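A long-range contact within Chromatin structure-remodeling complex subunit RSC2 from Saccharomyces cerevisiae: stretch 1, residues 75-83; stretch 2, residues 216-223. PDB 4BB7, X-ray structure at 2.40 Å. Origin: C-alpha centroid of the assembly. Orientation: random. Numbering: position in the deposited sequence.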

# COMPACT_ATOMS: atom_id res chain seq x y z
N HIS A 75 8.93 9.18 -25.09
CA HIS A 75 10.28 9.44 -25.59
C HIS A 75 10.29 9.99 -27.01
O HIS A 75 9.33 9.82 -27.77
N ARG A 76 11.39 10.65 -27.36
CA ARG A 76 11.60 11.15 -28.72
C ARG A 76 11.39 10.03 -29.73
O ARG A 76 11.85 8.90 -29.54
N VAL A 77 10.69 10.36 -30.81
CA VAL A 77 10.34 9.37 -31.82
C VAL A 77 11.57 8.69 -32.41
O VAL A 77 11.48 7.58 -32.96
N ASP A 78 12.72 9.33 -32.30
CA ASP A 78 13.94 8.79 -32.88
C ASP A 78 14.81 8.07 -31.86
O ASP A 78 15.98 7.80 -32.12
N ARG A 79 14.23 7.75 -30.70
CA ARG A 79 14.98 7.02 -29.68
C ARG A 79 15.18 5.55 -30.06
O ARG A 79 14.29 4.91 -30.63
N LEU A 80 16.36 5.03 -29.76
CA LEU A 80 16.69 3.63 -30.05
C LEU A 80 16.70 2.81 -28.76
O LEU A 80 16.89 3.35 -27.67
N PHE A 81 16.50 1.51 -28.90
CA PHE A 81 16.42 0.61 -27.75
C PHE A 81 17.11 -0.71 -28.05
O PHE A 81 17.15 -1.15 -29.19
N TYR A 82 17.64 -1.35 -27.01
CA TYR A 82 18.19 -2.68 -27.16
C TYR A 82 17.05 -3.69 -27.28
O TYR A 82 15.92 -3.40 -26.88
N LYS A 83 17.34 -4.85 -27.84
CA LYS A 83 16.38 -5.94 -27.82
C LYS A 83 16.19 -6.37 -26.37
O LYS A 83 17.16 -6.71 -25.68
N ASP A 216 26.84 10.07 -26.91
CA ASP A 216 27.77 9.10 -26.36
C ASP A 216 27.16 7.73 -26.07
O ASP A 216 27.84 6.71 -26.15
N LEU A 217 25.87 7.71 -25.73
CA LEU A 217 25.22 6.47 -25.33
C LEU A 217 24.52 5.79 -26.50
O LEU A 217 23.99 4.69 -26.37
N GLY A 218 24.54 6.46 -27.65
CA GLY A 218 23.82 5.98 -28.82
C GLY A 218 22.33 5.93 -28.57
O GLY A 218 21.69 4.89 -28.73
N GLU A 219 21.76 7.07 -28.17
CA GLU A 219 20.36 7.12 -27.78
C GLU A 219 19.42 7.34 -28.97
O GLU A 219 18.30 6.81 -28.99
N TYR A 220 19.89 8.10 -29.96
CA TYR A 220 19.02 8.56 -31.04
C TYR A 220 19.53 8.22 -32.44
O TYR A 220 20.73 8.23 -32.70
N ALA A 221 18.59 7.93 -33.34
CA ALA A 221 18.91 7.46 -34.68
C ALA A 221 19.37 8.58 -35.62
O ALA A 221 19.88 8.31 -36.71
N THR A 222 19.20 9.82 -35.19
CA THR A 222 19.48 10.97 -36.04
C THR A 222 20.77 11.67 -35.66
O THR A 222 21.17 12.65 -36.28
N SER A 223 21.43 11.16 -34.62
CA SER A 223 22.70 11.72 -34.17
C SER A 223 23.79 11.47 -35.19
O SER A 223 23.81 10.42 -35.83

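This is a predominantly polar contact, in which a single backbone bridge pins the two segments together and arginine, acidic and tyrosine side chains gather around it, with a small apolar patch beside them. The bridge pairs Arg79 with Tyr220, whose CA atoms lie 4.5 Å apart. Two backbone hydrogen bonds frame it: Ala221 N donates to Asp78 O at 2.9 Å, and Leu80 N donates to Glu219 O at 2.7 Å. The same carbonyls also receive CA-H...O contacts, Tyr220 CA to Asp78 O at 3.3 Å and Arg79 CA to Glu219 O at 3.4 Å, so the chains run close together at this point.

Tyr220 has the largest area covered by the opposing stretch. Its side chain leaves the backbone sideways with chi1 near -48° (m), and its ring becomes a platform for Arg76. The Arg76 side chain, which starts toward the other stretch and follows m, t, p through its first three chi angles, lays its guanidinium flat on the ring: the planes differ by 11°, and Arg76 CZ sits 3.7 Å from the centroid of the Tyr220 ring, almost on the ring normal. Arginine suits this place because its planar cation can stack on an aromatic face while its N-H groups, directed outward in the plane, remain free for polar partners. One such partner is Asp78. Arg76 NE reaches Asp78 OD1 at 3.4 Å, a weak hydrogen bond within a salt bridge, and the type I turn from Arg76 to Arg79 brings the two residues near each other.

Asp78 points toward the second stretch with chi1 at 64° (p), and its carboxylate meets residues of both stretches. Asp78 OD2 accepts a short hydrogen bond of 2.7 Å from Thr222 OG1 and also a weak one from Arg76 NH2 at 3.5 Å. Thr222, chi1 58° (p), offers a hydroxyl that can donate to the acid and accept at the same time: water 1 donates to Thr222 OG1 at 3.1 Å. That water also donates to Ser223 OG at 3.3 Å and accepts a weak bond from Arg76 NH2 at 3.3 Å, linking the Arg76 guanidinium to Thr222 and Ser223.

Arg79 solves a different problem. Its CA-to-CB bond points away overall, yet the long side chain, t at its first three chi angles, brings its end back to the other stretch. There Arg79 NH1 forms a salt bridge with Glu219 OE1 at 2.8 Å, and Arg79 NH2 adds a weak hydrogen bond to the same oxygen at 3.3 Å. Glu219 leaves its backbone sideways and, with chi1 m and chi2 t, extends to meet the cation.

Leu80 supplies the apolar element. Directed toward the second stretch in an m, t rotamer, it packs its CD2 against Ala221 CB at 4.0 Å, where the small alanine methyl gives the branched leucine a modest hydrophobic surface.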

# COMPACT_ATOMS: atom_id res chain seq x y z
CB HIS A 75 11.11 8.15 -25.55
CG HIS A 75 10.49 7.02 -26.30
ND1 HIS A 75 9.62 6.12 -25.71
CD2 HIS A 75 10.60 6.64 -27.59
CE1 HIS A 75 9.23 5.24 -26.61
NE2 HIS A 75 9.81 5.53 -27.76
CB ARG A 76 13.02 11.73 -28.85
CG ARG A 76 13.26 12.97 -28.00
CD ARG A 76 14.73 13.31 -27.89
NE ARG A 76 15.41 13.34 -29.18
CZ ARG A 76 16.54 14.01 -29.42
NH1 ARG A 76 17.12 14.71 -28.46
NH2 ARG A 76 17.08 13.97 -30.63
CB VAL A 77 9.53 10.02 -32.95
CG1 VAL A 77 10.41 10.97 -33.75
CG2 VAL A 77 8.93 8.96 -33.85
CB ASP A 78 14.74 9.88 -33.60
CG ASP A 78 15.24 10.96 -32.66
OD1 ASP A 78 14.49 11.34 -31.74
OD2 ASP A 78 16.38 11.42 -32.85
CB ARG A 79 14.30 7.13 -28.31
CG ARG A 79 15.13 6.51 -27.18
CD ARG A 79 14.76 7.06 -25.81
NE ARG A 79 15.60 6.48 -24.75
CZ ARG A 79 16.57 7.13 -24.12
NH1 ARG A 79 16.84 8.40 -24.43
NH2 ARG A 79 17.28 6.52 -23.19
CB LEU A 80 18.04 3.53 -30.74
CG LEU A 80 18.13 4.20 -32.12
CD1 LEU A 80 19.56 4.20 -32.63
CD2 LEU A 80 17.19 3.49 -33.09
CB PHE A 81 14.96 0.34 -27.38
CG PHE A 81 14.17 1.56 -27.03
CD1 PHE A 81 14.20 2.08 -25.75
CD2 PHE A 81 13.39 2.20 -27.99
CE1 PHE A 81 13.48 3.21 -25.42
CE2 PHE A 81 12.66 3.32 -27.67
CZ PHE A 81 12.70 3.83 -26.38
CB TYR A 82 19.08 -3.05 -25.98
CG TYR A 82 20.21 -2.07 -25.75
CD1 TYR A 82 21.36 -2.11 -26.54
CD2 TYR A 82 20.13 -1.10 -24.77
CE1 TYR A 82 22.39 -1.21 -26.34
CE2 TYR A 82 21.16 -0.20 -24.56
CZ TYR A 82 22.29 -0.26 -25.35
OH TYR A 82 23.30 0.64 -25.15
CB LYS A 83 16.86 -7.11 -28.68
CG LYS A 83 15.92 -8.31 -28.65
CD LYS A 83 16.14 -9.22 -29.84
CE LYS A 83 15.81 -8.50 -31.15
NZ LYS A 83 15.92 -9.41 -32.33
CB ASP A 216 28.40 9.66 -25.09
CG ASP A 216 28.92 11.07 -25.28
OD1 ASP A 216 29.55 11.33 -26.33
OD2 ASP A 216 28.69 11.91 -24.38
CB LEU A 217 24.22 6.74 -24.21
CG LEU A 217 24.75 7.55 -23.03
CD1 LEU A 217 23.71 7.64 -21.94
CD2 LEU A 217 26.03 6.93 -22.50
CB GLU A 219 20.12 8.20 -26.72
CG GLU A 219 20.98 8.03 -25.48
CD GLU A 219 20.61 9.01 -24.37
OE1 GLU A 219 19.51 8.88 -23.81
OE2 GLU A 219 21.43 9.90 -24.06
CB TYR A 220 18.76 10.06 -30.90
CG TYR A 220 18.37 10.46 -29.49
CD1 TYR A 220 17.12 10.13 -28.98
CD2 TYR A 220 19.26 11.15 -28.66
CE1 TYR A 220 16.76 10.48 -27.70
CE2 TYR A 220 18.90 11.51 -27.37
CZ TYR A 220 17.64 11.17 -26.90
OH TYR A 220 17.26 11.51 -25.62
CB ALA A 221 17.71 6.74 -35.28
CB THR A 222 18.34 11.99 -35.97
OG1 THR A 222 18.15 12.41 -34.61
CG2 THR A 222 17.05 11.38 -36.48
CB SER A 223 23.10 11.11 -32.83
OG SER A 223 22.09 11.31 -31.85
O HOH W 1 19.86 13.64 -32.31